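Local structure of flagellar hook-associated protein (4UT1) at residues 356-361 / 406-411; 368-373 / 423-428. The protein probably serves as a structural component of the bacterial flagellum, acting as the FlgK junction protein at the hook. All coordinates share one frame; numbering follows the deposited sequence.

Interaction 1: residues 356-361 / 406-411. With EDO (1,2-ethanediol), chain T.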
ATOM      1  N   LEU A 356     -12.343  15.048   0.654  1.00 20.13           N
ATOM      2  CA  LEU A 356     -12.252  13.789  -0.066  1.00 17.37           C
ATOM      3  C   LEU A 356     -12.119  12.616   0.893  1.00 18.51           C
ATOM      4  O   LEU A 356     -11.392  12.690   1.875  1.00 14.58           O
ATOM      5  CB  LEU A 356     -11.065  13.814  -1.026  1.00 16.77           C
ATOM      6  CG  LEU A 356     -10.731  12.534  -1.786  1.00 15.63           C
ATOM      7  CD1 LEU A 356     -11.825  12.184  -2.827  1.00 18.57           C
ATOM      8  CD2 LEU A 356      -9.383  12.694  -2.463  1.00 16.59           C
ATOM      9  N   SER A 357     -12.842  11.544   0.603  1.00 19.52           N
ATOM     10  CA  SER A 357     -12.674  10.292   1.324  1.00 21.66           C
ATOM     11  C   SER A 357     -12.410   9.209   0.288  1.00 21.68           C
ATOM     12  O   SER A 357     -12.878   9.308  -0.851  1.00 21.28           O
ATOM     13  CB  SER A 357     -13.901   9.971   2.177  1.00 23.04           C
ATOM     14  OG  SER A 357     -15.062   9.842   1.379  1.00 30.52           O
ATOM     15  N   VAL A 358     -11.645   8.189   0.670  1.00 16.51           N
ATOM     16  CA  VAL A 358     -11.189   7.178  -0.278  1.00 15.27           C
ATOM     17  C   VAL A 358     -11.353   5.782   0.315  1.00 18.74           C
ATOM     18  O   VAL A 358     -11.131   5.589   1.502  1.00 16.92           O
ATOM     19  CB  VAL A 358      -9.705   7.406  -0.667  1.00 15.36           C
ATOM     20  CG1 VAL A 358      -9.242   6.383  -1.680  1.00 15.08           C
ATOM     21  CG2 VAL A 358      -9.499   8.828  -1.212  1.00 18.07           C
ATOM     22  N   SER A 359     -11.756   4.821  -0.507  1.00 17.88           N
ATOM     23  CA  SER A 359     -11.750   3.423  -0.082  1.00 18.20           C
ATOM     24  C   SER A 359     -11.235   2.540  -1.207  1.00 18.88           C
ATOM     25  O   SER A 359     -10.997   3.015  -2.321  1.00 16.97           O
ATOM     26  CB  SER A 359     -13.145   2.979   0.361  1.00 19.58           C
ATOM     27  OG  SER A 359     -14.065   3.049  -0.709  1.00 21.12           O
ATOM     28  N   PHE A 360     -11.054   1.255  -0.919  1.00 16.31           N
ATOM     29  CA  PHE A 360     -10.606   0.326  -1.941  1.00 15.91           C
ATOM     30  C   PHE A 360     -11.798  -0.262  -2.678  1.00 18.10           C
ATOM     31  O   PHE A 360     -12.830  -0.576  -2.078  1.00 18.20           O
ATOM     32  CB  PHE A 360      -9.752  -0.797  -1.334  1.00 15.34           C
ATOM     33  CG  PHE A 360      -8.479  -0.301  -0.709  1.00 12.20           C
ATOM     34  CD1 PHE A 360      -7.429   0.151  -1.506  1.00 15.60           C
ATOM     35  CD2 PHE A 360      -8.342  -0.252   0.661  1.00 13.68           C
ATOM     36  CE1 PHE A 360      -6.250   0.636  -0.934  1.00 12.71           C
ATOM     37  CE2 PHE A 360      -7.174   0.249   1.241  1.00 12.25           C
ATOM     38  CZ  PHE A 360      -6.130   0.675   0.441  1.00 13.82           C
ATOM     39  N   VAL A 361     -11.649  -0.391  -3.987  1.00 17.30           N
ATOM     40  CA  VAL A 361     -12.589  -1.172  -4.780  1.00 18.30           C
ATOM     41  C   VAL A 361     -12.601  -2.601  -4.240  1.00 20.87           C
ATOM     42  O   VAL A 361     -13.655  -3.211  -4.050  1.00 18.49           O
ATOM     43  CB  VAL A 361     -12.203  -1.163  -6.262  1.00 18.41           C
ATOM     44  CG1 VAL A 361     -13.092  -2.118  -7.044  1.00 20.82           C
ATOM     45  CG2 VAL A 361     -12.292   0.262  -6.818  1.00 22.83           C
ATOM     46  N   GLY A 406      -8.068   3.525 -10.795  1.00 22.67           N
ATOM     47  CA  GLY A 406      -6.891   2.768 -10.395  1.00 25.85           C
ATOM     48  C   GLY A 406      -6.981   1.960  -9.111  1.00 24.92           C
ATOM     49  O   GLY A 406      -5.984   1.806  -8.391  1.00 22.25           O
ATOM     50  N   GLY A 407      -8.168   1.435  -8.821  1.00 21.66           N
ATOM     51  CA  GLY A 407      -8.348   0.564  -7.667  1.00 20.97           C
ATOM     52  C   GLY A 407      -8.946   1.275  -6.469  1.00 17.04           C
ATOM     53  O   GLY A 407      -9.186   0.662  -5.425  1.00 17.69           O
ATOM     54  N   LEU A 408      -9.176   2.578  -6.623  1.00 13.10           N
ATOM     55  CA  LEU A 408      -9.698   3.414  -5.548  1.00 14.98           C
ATOM     56  C   LEU A 408     -11.086   3.963  -5.830  1.00 18.44           C
ATOM     57  O   LEU A 408     -11.378   4.390  -6.946  1.00 21.07           O
ATOM     58  CB  LEU A 408      -8.765   4.596  -5.295  1.00 15.77           C
ATOM     59  CG  LEU A 408      -7.334   4.259  -4.906  1.00 12.32           C
ATOM     60  CD1 LEU A 408      -6.528   5.551  -4.798  1.00 13.79           C
ATOM     61  CD2 LEU A 408      -7.343   3.481  -3.583  1.00 14.61           C
ATOM     62  N   LYS A 409     -11.917   3.989  -4.795  1.00 17.21           N
ATOM     63  CA  LYS A 409     -13.193   4.685  -4.847  1.00 19.26           C
ATOM     64  C   LYS A 409     -13.003   6.048  -4.201  1.00 20.26           C
ATOM     65  O   LYS A 409     -12.644   6.145  -3.027  1.00 17.51           O
ATOM     66  CB  LYS A 409     -14.295   3.890  -4.142  1.00 22.45           C
ATOM     67  CG  LYS A 409     -14.638   2.558  -4.828  1.00 26.52           C
ATOM     68  CD  LYS A 409     -15.692   1.769  -4.045  1.00 31.70           C
ATOM     69  CE  LYS A 409     -15.955   0.397  -4.668  1.00 31.64           C
ATOM     70  NZ  LYS A 409     -16.697  -0.503  -3.734  1.00 41.31           N
ATOM     71  N   LEU A 410     -13.240   7.100  -4.975  1.00 15.58           N
ATOM     72  CA  LEU A 410     -12.971   8.453  -4.503  1.00 18.65           C
ATOM     73  C   LEU A 410     -14.269   9.241  -4.409  1.00 20.25           C
ATOM     74  O   LEU A 410     -15.008   9.372  -5.393  1.00 21.17           O
ATOM     75  CB  LEU A 410     -11.969   9.145  -5.427  1.00 15.80           C
ATOM     76  CG  LEU A 410     -10.611   8.453  -5.562  1.00 20.05           C
ATOM     77  CD1 LEU A 410     -10.339   8.046  -7.000  1.00 21.99           C
ATOM     78  CD2 LEU A 410      -9.500   9.358  -5.034  1.00 19.53           C
ATOM     79  N   SER A 411     -14.553   9.745  -3.216  1.00 17.78           N
ATOM     80  CA  SER A 411     -15.788  10.473  -2.979  1.00 22.45           C
ATOM     81  C   SER A 411     -15.551  11.866  -2.409  1.00 21.60           C
ATOM     82  O   SER A 411     -14.909  12.028  -1.376  1.00 19.85           O
ATOM     83  CB  SER A 411     -16.687   9.660  -2.053  1.00 20.53           C
ATOM     84  OG  SER A 411     -17.086   8.492  -2.734  1.00 22.10           O
TER
HETATM   85  C1  EDO T1646     -15.640   6.966   0.564  1.00 25.72           C
HETATM   86  O1  EDO T1646     -14.925   5.944   1.258  1.00 33.83           O
HETATM   87  C2  EDO T1646     -16.123   6.387  -0.760  1.00 31.44           C
HETATM   88  O2  EDO T1646     -14.999   6.226  -1.629  1.00 31.01           O
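Val-358 meets two leucines of the opposite strand, and its methyl groups divide the work between them. With CG1 anti to the backbone N (chi1 -178°), this branch comes near Lys-409 O and crosses toward Leu-408, so that Val-358 CG1 stands 4.0 Å from Leu-408 CD2. The second branch runs beside its cross-strand partner, with Val-358 CG2 3.9 Å from Leu-410 CD2. Leu-408 uses the same CD2 methyl on Phe-360, 3.9 Å from Phe-360 CD1, while at the other end Leu-356 turns its CD1 inward to 4.0 Å from Leu-410 CB. Val-424 of the facing sheet, on strand 421-425, packs against Leu-356, Val-358 and Leu-408.

Outward from this apolar layer, backbone bonds fix the register. Ser-357 with Ser-411 and Ser-359 with Lys-409 are hydrogen-bonded pairs, each bonded in both directions; the shortest of these bonds joins Lys-409 N to Ser-359 O at 2.8 Å. A further bond, Val-361 N to Gly-407 O at 3.0 Å, has its donor 41° out of the carbonyl plane, where strand geometry gives way to the turn at Gly-407.

The other face is polar and carries Ser-357, Ser-359, Lys-409 and Ser-411. The extended Lys-409 chain passes alongside Ser-359 and brings CE to 3.7 Å from Val-361 CA. An ethanediol, probably from the crystallisation liquor, lies among the serines, with a weak hydrogen bond of 3.4 Å between its O2 and Ser-359 OG.

Strand 356-360 forms the margin of a three-stranded sheet whose apolar side chains pack on strands 343-346 and 421-425 of a second sheet. Two antiparallel sheets meeting through apolar faces, with polar residues outside, are consistent with a beta sandwich in the D2-like domain.

Interaction 2: residues 368-373 / 423-428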
ATOM      1  N   THR A 368      -0.575   0.228  -4.176  1.00 14.28           N
ATOM      2  CA  THR A 368       0.739   0.070  -3.556  1.00 14.15           C
ATOM      3  C   THR A 368       1.589   1.338  -3.571  1.00 13.02           C
ATOM      4  O   THR A 368       2.751   1.297  -3.143  1.00 15.06           O
ATOM      5  CB  THR A 368       1.559  -1.027  -4.244  1.00 17.29           C
ATOM      6  OG1 THR A 368       1.694  -0.719  -5.635  1.00 16.01           O
ATOM      7  CG2 THR A 368       0.875  -2.392  -4.089  1.00 20.64           C
ATOM      8  N   SER A 369       1.034   2.438  -4.080  1.00 13.53           N
ATOM      9  CA  SER A 369       1.763   3.722  -4.130  1.00 13.92           C
ATOM     10  C   SER A 369       1.054   4.861  -3.386  1.00 12.88           C
ATOM     11  O   SER A 369       0.119   4.631  -2.613  1.00 13.41           O
ATOM     12  CB  SER A 369       2.004   4.147  -5.592  1.00 13.47           C
ATOM     13  OG  SER A 369       2.954   5.220  -5.644  1.00 17.71           O
ATOM     14  N   ASP A 370       1.531   6.092  -3.603  1.00 12.79           N
ATOM     15  CA  ASP A 370       0.918   7.302  -3.044  1.00 12.82           C
ATOM     16  C   ASP A 370       0.397   8.135  -4.204  1.00 14.51           C
ATOM     17  O   ASP A 370       1.012   8.155  -5.272  1.00 14.00           O
ATOM     18  CB  ASP A 370       1.898   8.186  -2.252  1.00 10.25           C
ATOM     19  CG  ASP A 370       2.516   7.502  -1.037  1.00 14.48           C
ATOM     20  OD1 ASP A 370       1.892   6.607  -0.431  1.00 12.82           O
ATOM     21  OD2 ASP A 370       3.651   7.913  -0.678  1.00 13.83           O
ATOM     22  N   TYR A 371      -0.692   8.860  -3.988  1.00 11.83           N
ATOM     23  CA  TYR A 371      -1.320   9.577  -5.103  1.00 14.99           C
ATOM     24  C   TYR A 371      -1.721  11.001  -4.781  1.00 15.03           C
ATOM     25  O   TYR A 371      -1.848  11.388  -3.623  1.00 11.63           O
ATOM     26  CB  TYR A 371      -2.557   8.806  -5.600  1.00 12.86           C
ATOM     27  CG  TYR A 371      -2.253   7.349  -5.779  1.00 13.80           C
ATOM     28  CD1 TYR A 371      -1.697   6.868  -6.958  1.00 14.46           C
ATOM     29  CD2 TYR A 371      -2.456   6.454  -4.735  1.00 14.27           C
ATOM     30  CE1 TYR A 371      -1.369   5.521  -7.096  1.00 16.01           C
ATOM     31  CE2 TYR A 371      -2.136   5.112  -4.864  1.00 14.37           C
ATOM     32  CZ  TYR A 371      -1.590   4.651  -6.042  1.00 15.41           C
ATOM     33  OH  TYR A 371      -1.273   3.312  -6.150  1.00 14.55           O
ATOM     34  N   ALA A 372      -1.942  11.785  -5.834  1.00 14.54           N
ATOM     35  CA  ALA A 372      -2.627  13.054  -5.677  1.00 12.79           C
ATOM     36  C   ALA A 372      -3.814  13.026  -6.633  1.00 12.53           C
ATOM     37  O   ALA A 372      -3.656  12.620  -7.779  1.00 13.46           O
ATOM     38  CB  ALA A 372      -1.702  14.230  -5.973  1.00 15.90           C
ATOM     39  N   LEU A 373      -4.991  13.395  -6.127  1.00 10.24           N
ATOM     40  CA  LEU A 373      -6.169  13.643  -6.970  1.00 13.14           C
ATOM     41  C   LEU A 373      -6.323  15.144  -7.201  1.00 14.26           C
ATOM     42  O   LEU A 373      -6.516  15.922  -6.251  1.00 13.30           O
ATOM     43  CB  LEU A 373      -7.441  13.097  -6.330  1.00 15.55           C
ATOM     44  CG  LEU A 373      -8.653  13.183  -7.267  1.00 13.75           C
ATOM     45  CD1 LEU A 373      -8.652  11.988  -8.177  1.00 14.91           C
ATOM     46  CD2 LEU A 373      -9.923  13.266  -6.455  1.00 18.27           C
ATOM     47  N   THR A 423      -3.922  14.878  -1.423  1.00 11.14           N
ATOM     48  CA  THR A 423      -2.979  13.783  -1.299  1.00 13.02           C
ATOM     49  C   THR A 423      -3.715  12.558  -0.808  1.00 11.58           C
ATOM     50  O   THR A 423      -4.474  12.616   0.151  1.00 13.69           O
ATOM     51  CB  THR A 423      -1.836  14.110  -0.342  1.00 12.38           C
ATOM     52  OG1 THR A 423      -1.207  15.300  -0.791  1.00 12.83           O
ATOM     53  CG2 THR A 423      -0.815  12.964  -0.324  1.00 12.33           C
ATOM     54  N   VAL A 424      -3.501  11.449  -1.494  1.00 11.38           N
ATOM     55  CA  VAL A 424      -4.192  10.223  -1.151  1.00 12.99           C
ATOM     56  C   VAL A 424      -3.168   9.160  -0.842  1.00 10.85           C
ATOM     57  O   VAL A 424      -2.389   8.769  -1.720  1.00 10.64           O
ATOM     58  CB  VAL A 424      -5.104   9.751  -2.279  1.00 11.77           C
ATOM     59  CG1 VAL A 424      -5.754   8.416  -1.903  1.00 15.72           C
ATOM     60  CG2 VAL A 424      -6.160  10.816  -2.563  1.00 13.67           C
ATOM     61  N   LEU A 425      -3.166   8.715   0.416  1.00 13.02           N
ATOM     62  CA  LEU A 425      -2.215   7.723   0.903  1.00 11.26           C
ATOM     63  C   LEU A 425      -3.000   6.513   1.381  1.00 11.50           C
ATOM     64  O   LEU A 425      -3.320   6.401   2.568  1.00 12.96           O
ATOM     65  CB  LEU A 425      -1.359   8.291   2.046  1.00 11.55           C
ATOM     66  CG  LEU A 425      -0.674   9.653   1.857  1.00 11.35           C
ATOM     67  CD1 LEU A 425       0.101  10.043   3.118  1.00 15.85           C
ATOM     68  CD2 LEU A 425       0.282   9.619   0.666  1.00 10.38           C
ATOM     69  N   PRO A 426      -3.353   5.615   0.452  1.00 12.48           N
ATOM     70  CA  PRO A 426      -4.270   4.528   0.796  1.00 11.56           C
ATOM     71  C   PRO A 426      -3.681   3.500   1.754  1.00 11.62           C
ATOM     72  O   PRO A 426      -4.465   2.895   2.488  1.00 12.15           O
ATOM     73  CB  PRO A 426      -4.570   3.883  -0.557  1.00 13.42           C
ATOM     74  CG  PRO A 426      -4.234   4.971  -1.584  1.00 10.45           C
ATOM     75  CD  PRO A 426      -3.037   5.636  -0.985  1.00 12.32           C
ATOM     76  N   THR A 427      -2.359   3.312   1.765  1.00 11.63           N
ATOM     77  CA  THR A 427      -1.769   2.208   2.535  1.00  7.57           C
ATOM     78  C   THR A 427      -0.627   2.572   3.482  1.00 11.22           C
ATOM     79  O   THR A 427      -0.217   1.733   4.280  1.00 11.80           O
ATOM     80  CB  THR A 427      -1.227   1.106   1.610  1.00 12.70           C
ATOM     81  OG1 THR A 427      -0.216   1.653   0.752  1.00 11.40           O
ATOM     82  CG2 THR A 427      -2.352   0.498   0.766  1.00  9.91           C
ATOM     83  N   ARG A 428      -0.115   3.795   3.405  1.00 11.83           N
ATOM     84  CA  ARG A 428       1.016   4.153   4.270  1.00  9.82           C
ATOM     85  C   ARG A 428       0.684   3.918   5.741  1.00 10.25           C
ATOM     86  O   ARG A 428       1.501   3.362   6.487  1.00 12.40           O
ATOM     87  CB  ARG A 428       1.434   5.617   4.078  1.00 13.02           C
ATOM     88  CG  ARG A 428       2.675   5.951   4.905  1.00 13.56           C
ATOM     89  CD  ARG A 428       3.074   7.421   4.837  1.00 14.84           C
ATOM     90  NE  ARG A 428       3.469   7.832   3.494  1.00 12.89           N
ATOM     91  CZ  ARG A 428       3.775   9.081   3.160  1.00 15.67           C
ATOM     92  NH1 ARG A 428       3.737  10.042   4.081  1.00 14.28           N
ATOM     93  NH2 ARG A 428       4.122   9.369   1.905  1.00 12.17           N
TER
HETATM   94  O   HOH W   1      -1.452   2.598  -1.875  1.00 11.92           O
HETATM   95  O   HOH W   2       0.072   4.829   0.545  1.00 11.03           O
HETATM   96  O   HOH W   3       3.801   5.802   1.665  1.00 14.22           O
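Asp-370 and Arg-428 form a salt bridge, with Arg-428 NH2 donating to Asp-370 OD2 at 3.0 Å. The oxygen lies close to the guanidinium plane, yet the donor meets it 50° out of the carboxylate plane, and the two flat groups are turned 67° apart. A bend at chi3 (-64°) folds the arginine back toward the aspartate. Leu-425 packs into the angle between them: its CD2 is 3.5 Å from Asp-370 CG, while its CD1 lies over the centre of the guanidinium face.

Alongside, Tyr-371 and Val-424 form a hydrogen-bonded antiparallel pair, and Val-424 N reaches Tyr-371 O at 2.7 Å. The tyrosine ring presents its edge to the proline at the strand end, with Tyr-371 CD2 3.9 Å from Pro-426 CD.

Waters and neighbours position this first shell. One water donates to Asp-370 OD1 at 2.7 Å and accepts from Thr-427 N; another accepts from Arg-428 NE at 2.8 Å and lies close to Asp-370 OD1 as well. A third bridges Ser-369 O and Thr-427 OG1. Within its own segment, Ser-369 N donates to Tyr-371 OH at 3.2 Å, tying down the far end of the ring. Thr-427 OG1 also bonds to Ala-305 O of helix 287-322, and Arg-428 NH1 forms a second salt bridge, to Asp-256.

Both charged groups are buried, yet well supplied with partners. With the arginine paired to Asp-370 and to Asp-256, the carboxylate of Asp-370 is probably held in its ionised form, and the direct bond combined with water bridges joins the loop after strand 421-425 to the residues leading into strand 371-375.

How the interactions relate
Interactions 1 and 2 illustrate how two sheets of one domain are sewn together by a chain that alternates between them: strand 356-360 is followed by 371-375, and strand 408-412 by 421-425, so the two pairings cross in sequence. Their centres are 10 Å apart, and they meet mainly through Val-424, with Val-424 CG1 3.8 Å from Val-358 CG2 and Val-424 CG2 3.7 Å from Leu-356 CD2, and through Phe-360, whose CZ packs 3.4 Å from Pro-426 O and also touches Thr-427. Interaction 1 turns its serine face, with the ethanediol, away from this junction, whereas interaction 2 extends the contact to helix 287-322, linking the D2-like domain to the helical part of the protein.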